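PDB 6HNU: aromatic amino acid aminotransferase I from Candida albicans WO-1, which probably catalyses pyridoxal-phosphate-dependent transfer of the amino group from aromatic L-amino acids to 2-oxoglutarate, giving aromatic oxo-acids and L-glutamate. Local coordinates for residues Y363-I371 against F385-F394. Residues are numbered along the deposited sequence; the frame is centred on the assembly and turned at random.
Sequences YTHKRDVAI and FNPPVAGMFF
The carbonyl oxygen of Pro388 accepts a hydrogen bond from Arg367, NH2 to O 2.9 Å, with the carbonyl pointing almost straight at the donor (C=O...N 162°) and its oxygen in the guanidinium plane. Arg367 reaches it with CG anti to the backbone N (chi1 -179°) and bends at the next two torsions. On another edge of the guanidinium, NE and NH1 of Arg367 both bond to OD1 of Asp368, each at 2.8 Å, a salt bridge between helix neighbours that holds the flat group's rotation; NH1 also binds the carbonyl of Glu255. The long helix 334-377 packs on the loop leading into strand 393-399, part of the antiparallel sheet of the C-terminal small domain in this fold-type I aminotransferase. Ile371 sets its two branches against that loop and the strand's start. Ile371 CG2 lies 3.6 Å from Phe385 CE1 and also touches the Pro387 ring, while its CD1 comes end-on to Pro388 CD at 3.8 Å and packs against Phe394 CB. One turn back from Arg367, the Tyr363 ring presents its edge to Met392, CE2 to CB 4.0 Å, the two side chains running alongside each other. Leu49 of the second subunit packs on Tyr363, and Met392's side chain lies about 6 Å from the bound phenylalanine.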
ATOM      1  N   TYR B 363     -13.471  21.979 -14.499  1.00 19.32           N
ATOM      2  CA  TYR B 363     -12.896  21.213 -15.646  1.00 19.90           C
ATOM      3  C   TYR B 363     -13.568  21.619 -16.959  1.00 20.40           C
ATOM      4  O   TYR B 363     -12.801  21.781 -17.947  1.00 19.68           O
ATOM      5  CB  TYR B 363     -12.930  19.699 -15.410  1.00 18.46           C
ATOM      6  CG  TYR B 363     -11.716  19.258 -14.635  1.00 19.06           C
ATOM      7  CD1 TYR B 363     -11.620  19.481 -13.284  1.00 18.94           C
ATOM      8  CD2 TYR B 363     -10.617  18.710 -15.275  1.00 19.99           C
ATOM      9  CE1 TYR B 363     -10.502  19.127 -12.559  1.00 20.77           C
ATOM     10  CE2 TYR B 363      -9.484  18.351 -14.569  1.00 21.54           C
ATOM     11  CZ  TYR B 363      -9.431  18.533 -13.204  1.00 19.95           C
ATOM     12  OH  TYR B 363      -8.330  18.229 -12.469  1.00 21.14           O
ATOM     13  N   THR B 364     -14.891  21.776 -17.009  1.00 18.69           N
ATOM     14  CA  THR B 364     -15.621  22.253 -18.224  1.00 21.55           C
ATOM     15  C   THR B 364     -14.962  23.526 -18.760  1.00 22.18           C
ATOM     16  O   THR B 364     -14.660  23.578 -19.978  1.00 22.44           O
ATOM     17  CB  THR B 364     -17.108  22.477 -17.931  1.00 21.52           C
ATOM     18  OG1 THR B 364     -17.706  21.203 -17.668  1.00 20.48           O
ATOM     19  CG2 THR B 364     -17.810  23.159 -19.081  1.00 21.11           C
ATOM     20  N   HIS B 365     -14.653  24.467 -17.881  1.00 22.40           N
ATOM     21  CA  HIS B 365     -14.073  25.774 -18.303  1.00 26.10           C
ATOM     22  C   HIS B 365     -12.654  25.559 -18.844  1.00 26.90           C
ATOM     23  O   HIS B 365     -12.351  26.126 -19.937  1.00 28.48           O
ATOM     24  CB  HIS B 365     -14.140  26.816 -17.189  1.00 26.74           C
ATOM     25  CG  HIS B 365     -13.528  28.112 -17.610  1.00 27.20           C
ATOM     26  ND1 HIS B 365     -13.982  28.803 -18.717  1.00 27.99           N
ATOM     27  CD2 HIS B 365     -12.492  28.814 -17.110  1.00 27.78           C
ATOM     28  CE1 HIS B 365     -13.232  29.875 -18.888  1.00 28.34           C
ATOM     29  NE2 HIS B 365     -12.311  29.901 -17.921  1.00 29.56           N
ATOM     30  N   LYS B 366     -11.821  24.773 -18.138  1.00 24.73           N
ATOM     31  CA  LYS B 366     -10.423  24.457 -18.557  1.00 23.79           C
ATOM     32  C   LYS B 366     -10.436  23.851 -19.952  1.00 22.11           C
ATOM     33  O   LYS B 366      -9.619  24.297 -20.774  1.00 23.01           O
ATOM     34  CB  LYS B 366      -9.742  23.469 -17.612  1.00 25.38           C
ATOM     35  CG  LYS B 366      -9.458  24.000 -16.221  1.00 25.26           C
ATOM     36  CD  LYS B 366      -8.834  22.947 -15.335  1.00 27.83           C
ATOM     37  CE  LYS B 366      -8.884  23.327 -13.872  1.00 29.46           C
ATOM     38  NZ  LYS B 366      -8.129  24.566 -13.596  1.00 29.71           N
ATOM     39  N   ARG B 367     -11.311  22.882 -20.188  1.00 20.86           N
ATOM     40  CA  ARG B 367     -11.482  22.192 -21.484  1.00 21.77           C
ATOM     41  C   ARG B 367     -11.890  23.202 -22.582  1.00 26.47           C
ATOM     42  O   ARG B 367     -11.323  23.130 -23.718  1.00 22.49           O
ATOM     43  CB  ARG B 367     -12.506  21.074 -21.330  1.00 20.56           C
ATOM     44  CG  ARG B 367     -12.750  20.275 -22.598  1.00 21.59           C
ATOM     45  CD  ARG B 367     -13.616  20.916 -23.669  1.00 21.63           C
ATOM     46  NE  ARG B 367     -14.797  21.601 -23.127  1.00 20.85           N
ATOM     47  CZ  ARG B 367     -15.919  21.004 -22.759  1.00 21.87           C
ATOM     48  NH1 ARG B 367     -16.949  21.724 -22.312  1.00 22.10           N
ATOM     49  NH2 ARG B 367     -16.037  19.694 -22.870  1.00 21.35           N
ATOM     50  N   ASP B 368     -12.824  24.120 -22.287  1.00 24.81           N
ATOM     51  CA  ASP B 368     -13.295  25.100 -23.305  1.00 25.25           C
ATOM     52  C   ASP B 368     -12.115  25.970 -23.725  1.00 24.97           C
ATOM     53  O   ASP B 368     -11.959  26.204 -24.940  1.00 29.27           O
ATOM     54  CB  ASP B 368     -14.407  25.986 -22.753  1.00 26.61           C
ATOM     55  CG  ASP B 368     -15.688  25.243 -22.465  1.00 24.94           C
ATOM     56  OD1 ASP B 368     -15.915  24.174 -23.095  1.00 21.64           O
ATOM     57  OD2 ASP B 368     -16.451  25.759 -21.615  1.00 26.89           O
ATOM     58  N   VAL B 369     -11.294  26.401 -22.773  1.00 25.13           N
ATOM     59  CA  VAL B 369     -10.159  27.326 -23.026  1.00 25.90           C
ATOM     60  C   VAL B 369      -9.097  26.591 -23.852  1.00 28.13           C
ATOM     61  O   VAL B 369      -8.570  27.174 -24.844  1.00 24.60           O
ATOM     62  CB  VAL B 369      -9.622  27.890 -21.701  1.00 25.89           C
ATOM     63  CG1 VAL B 369      -8.233  28.508 -21.835  1.00 28.10           C
ATOM     64  CG2 VAL B 369     -10.621  28.892 -21.133  1.00 28.39           C
ATOM     65  N   ALA B 370      -8.793  25.348 -23.478  1.00 26.34           N
ATOM     66  CA  ALA B 370      -7.847  24.474 -24.205  1.00 25.33           C
ATOM     67  C   ALA B 370      -8.290  24.312 -25.655  1.00 23.72           C
ATOM     68  O   ALA B 370      -7.463  24.577 -26.538  1.00 27.30           O
ATOM     69  CB  ALA B 370      -7.729  23.136 -23.522  1.00 25.99           C
ATOM     70  N   ILE B 371      -9.516  23.875 -25.892  1.00 23.61           N
ATOM     71  CA  ILE B 371     -10.009  23.487 -27.234  1.00 26.08           C
ATOM     72  C   ILE B 371     -10.235  24.736 -28.097  1.00 29.43           C
ATOM     73  O   ILE B 371      -9.963  24.672 -29.324  1.00 27.58           O
ATOM     74  CB  ILE B 371     -11.265  22.630 -27.116  1.00 26.78           C
ATOM     75  CG1 ILE B 371     -10.972  21.350 -26.321  1.00 25.42           C
ATOM     76  CG2 ILE B 371     -11.854  22.334 -28.490  1.00 27.46           C
ATOM     77  CD1 ILE B 371      -9.810  20.515 -26.855  1.00 26.12           C
ATOM     78  N   PHE B 385      -8.721  17.390 -34.045  1.00 26.67           N
ATOM     79  CA  PHE B 385      -8.841  17.285 -32.578  1.00 30.58           C
ATOM     80  C   PHE B 385     -10.302  16.973 -32.239  1.00 32.74           C
ATOM     81  O   PHE B 385     -11.190  17.417 -32.995  1.00 30.84           O
ATOM     82  CB  PHE B 385      -8.245  18.531 -31.922  1.00 31.62           C
ATOM     83  CG  PHE B 385      -8.983  19.802 -32.229  1.00 38.02           C
ATOM     84  CD1 PHE B 385     -10.130  20.140 -31.526  1.00 38.45           C
ATOM     85  CD2 PHE B 385      -8.543  20.652 -33.234  1.00 41.65           C
ATOM     86  CE1 PHE B 385     -10.815  21.313 -31.811  1.00 41.30           C
ATOM     87  CE2 PHE B 385      -9.231  21.822 -33.525  1.00 43.49           C
ATOM     88  CZ  PHE B 385     -10.372  22.147 -32.814  1.00 43.72           C
ATOM     89  N   ASN B 386     -10.490  16.128 -31.222  1.00 32.23           N
ATOM     90  CA  ASN B 386     -11.778  15.665 -30.639  1.00 33.26           C
ATOM     91  C   ASN B 386     -11.895  16.411 -29.315  1.00 31.78           C
ATOM     92  O   ASN B 386     -11.074  16.182 -28.435  1.00 33.77           O
ATOM     93  CB  ASN B 386     -11.750  14.134 -30.499  1.00 35.22           C
ATOM     94  CG  ASN B 386     -12.925  13.534 -29.745  1.00 38.94           C
ATOM     95  OD1 ASN B 386     -14.037  14.022 -29.872  1.00 34.93           O
ATOM     96  ND2 ASN B 386     -12.700  12.476 -28.960  1.00 37.45           N
ATOM     97  N   PRO B 387     -12.842  17.354 -29.117  1.00 29.89           N
ATOM     98  CA  PRO B 387     -13.004  17.995 -27.813  1.00 29.55           C
ATOM     99  C   PRO B 387     -13.426  16.925 -26.803  1.00 25.63           C
ATOM    100  O   PRO B 387     -14.402  16.224 -27.043  1.00 28.14           O
ATOM    101  CB  PRO B 387     -14.141  19.008 -28.012  1.00 31.02           C
ATOM    102  CG  PRO B 387     -14.241  19.157 -29.503  1.00 31.22           C
ATOM    103  CD  PRO B 387     -13.863  17.801 -30.069  1.00 33.12           C
ATOM    104  N   PRO B 388     -12.697  16.730 -25.684  1.00 22.54           N
ATOM    105  CA  PRO B 388     -13.110  15.756 -24.673  1.00 22.91           C
ATOM    106  C   PRO B 388     -14.445  16.128 -24.000  1.00 21.44           C
ATOM    107  O   PRO B 388     -14.716  17.295 -23.811  1.00 21.40           O
ATOM    108  CB  PRO B 388     -12.010  15.805 -23.598  1.00 22.61           C
ATOM    109  CG  PRO B 388     -10.857  16.538 -24.237  1.00 24.49           C
ATOM    110  CD  PRO B 388     -11.452  17.398 -25.331  1.00 20.68           C
ATOM    111  N   VAL B 389     -15.237  15.114 -23.680  1.00 21.51           N
ATOM    112  CA  VAL B 389     -16.442  15.207 -22.796  1.00 21.59           C
ATOM    113  C   VAL B 389     -16.086  14.868 -21.340  1.00 21.26           C
ATOM    114  O   VAL B 389     -16.957  15.092 -20.474  1.00 20.94           O
ATOM    115  CB  VAL B 389     -17.563  14.285 -23.281  1.00 25.05           C
ATOM    116  CG1 VAL B 389     -17.967  14.585 -24.730  1.00 29.96           C
ATOM    117  CG2 VAL B 389     -17.211  12.819 -23.096  1.00 25.57           C
ATOM    118  N   ALA B 390     -14.883  14.345 -21.056  1.00 19.37           N
ATOM    119  CA  ALA B 390     -14.460  14.002 -19.675  1.00 19.64           C
ATOM    120  C   ALA B 390     -12.943  13.965 -19.574  1.00 20.05           C
ATOM    121  O   ALA B 390     -12.275  13.736 -20.574  1.00 21.28           O
ATOM    122  CB  ALA B 390     -15.060  12.680 -19.257  1.00 18.25           C
ATOM    123  N   GLY B 391     -12.421  14.220 -18.396  1.00 19.26           N
ATOM    124  CA  GLY B 391     -11.000  13.984 -18.101  1.00 19.79           C
ATOM    125  C   GLY B 391     -10.165  15.244 -18.079  1.00 18.55           C
ATOM    126  O   GLY B 391     -10.726  16.373 -18.157  1.00 17.48           O
ATOM    127  N   MET B 392      -8.850  15.060 -17.930  1.00 18.86           N
ATOM    128  CA  MET B 392      -7.885  16.166 -17.795  1.00 19.48           C
ATOM    129  C   MET B 392      -7.061  16.304 -19.079  1.00 18.95           C
ATOM    130  O   MET B 392      -6.297  17.261 -19.162  1.00 21.19           O
ATOM    131  CB  MET B 392      -6.979  15.991 -16.574  1.00 22.09           C
ATOM    132  CG  MET B 392      -6.183  14.710 -16.546  1.00 22.63           C
ATOM    133  SD  MET B 392      -5.041  14.708 -15.174  1.00 24.31           S
ATOM    134  CE  MET B 392      -6.093  15.203 -13.815  1.00 24.16           C
ATOM    135  N   PHE B 393      -7.270  15.448 -20.058  1.00 17.91           N
ATOM    136  CA  PHE B 393      -6.389  15.384 -21.253  1.00 19.12           C
ATOM    137  C   PHE B 393      -7.117  15.812 -22.515  1.00 20.54           C
ATOM    138  O   PHE B 393      -8.315  15.549 -22.710  1.00 22.49           O
ATOM    139  CB  PHE B 393      -5.864  13.966 -21.443  1.00 17.96           C
ATOM    140  CG  PHE B 393      -5.073  13.475 -20.258  1.00 17.69           C
ATOM    141  CD1 PHE B 393      -3.903  14.106 -19.880  1.00 18.09           C
ATOM    142  CD2 PHE B 393      -5.480  12.338 -19.560  1.00 18.14           C
ATOM    143  CE1 PHE B 393      -3.151  13.622 -18.813  1.00 18.47           C
ATOM    144  CE2 PHE B 393      -4.728  11.870 -18.497  1.00 17.88           C
ATOM    145  CZ  PHE B 393      -3.591  12.527 -18.107  1.00 18.44           C
ATOM    146  N   PHE B 394      -6.351  16.456 -23.392  1.00 22.86           N
ATOM    147  CA  PHE B 394      -6.756  16.763 -24.780  1.00 20.78           C
ATOM    148  C   PHE B 394      -5.704  16.154 -25.709  1.00 20.20           C
ATOM    149  O   PHE B 394      -4.596  15.908 -25.270  1.00 18.48           O
ATOM    150  CB  PHE B 394      -6.882  18.280 -24.977  1.00 22.76           C
ATOM    151  CG  PHE B 394      -5.620  19.087 -24.865  1.00 23.14           C
ATOM    152  CD1 PHE B 394      -4.831  19.316 -25.982  1.00 24.94           C
ATOM    153  CD2 PHE B 394      -5.216  19.617 -23.655  1.00 24.73           C
ATOM    154  CE1 PHE B 394      -3.671  20.054 -25.869  1.00 25.31           C
ATOM    155  CE2 PHE B 394      -4.055  20.358 -23.549  1.00 27.18           C
ATOM    156  CZ  PHE B 394      -3.277  20.573 -24.661  1.00 26.05           C
TER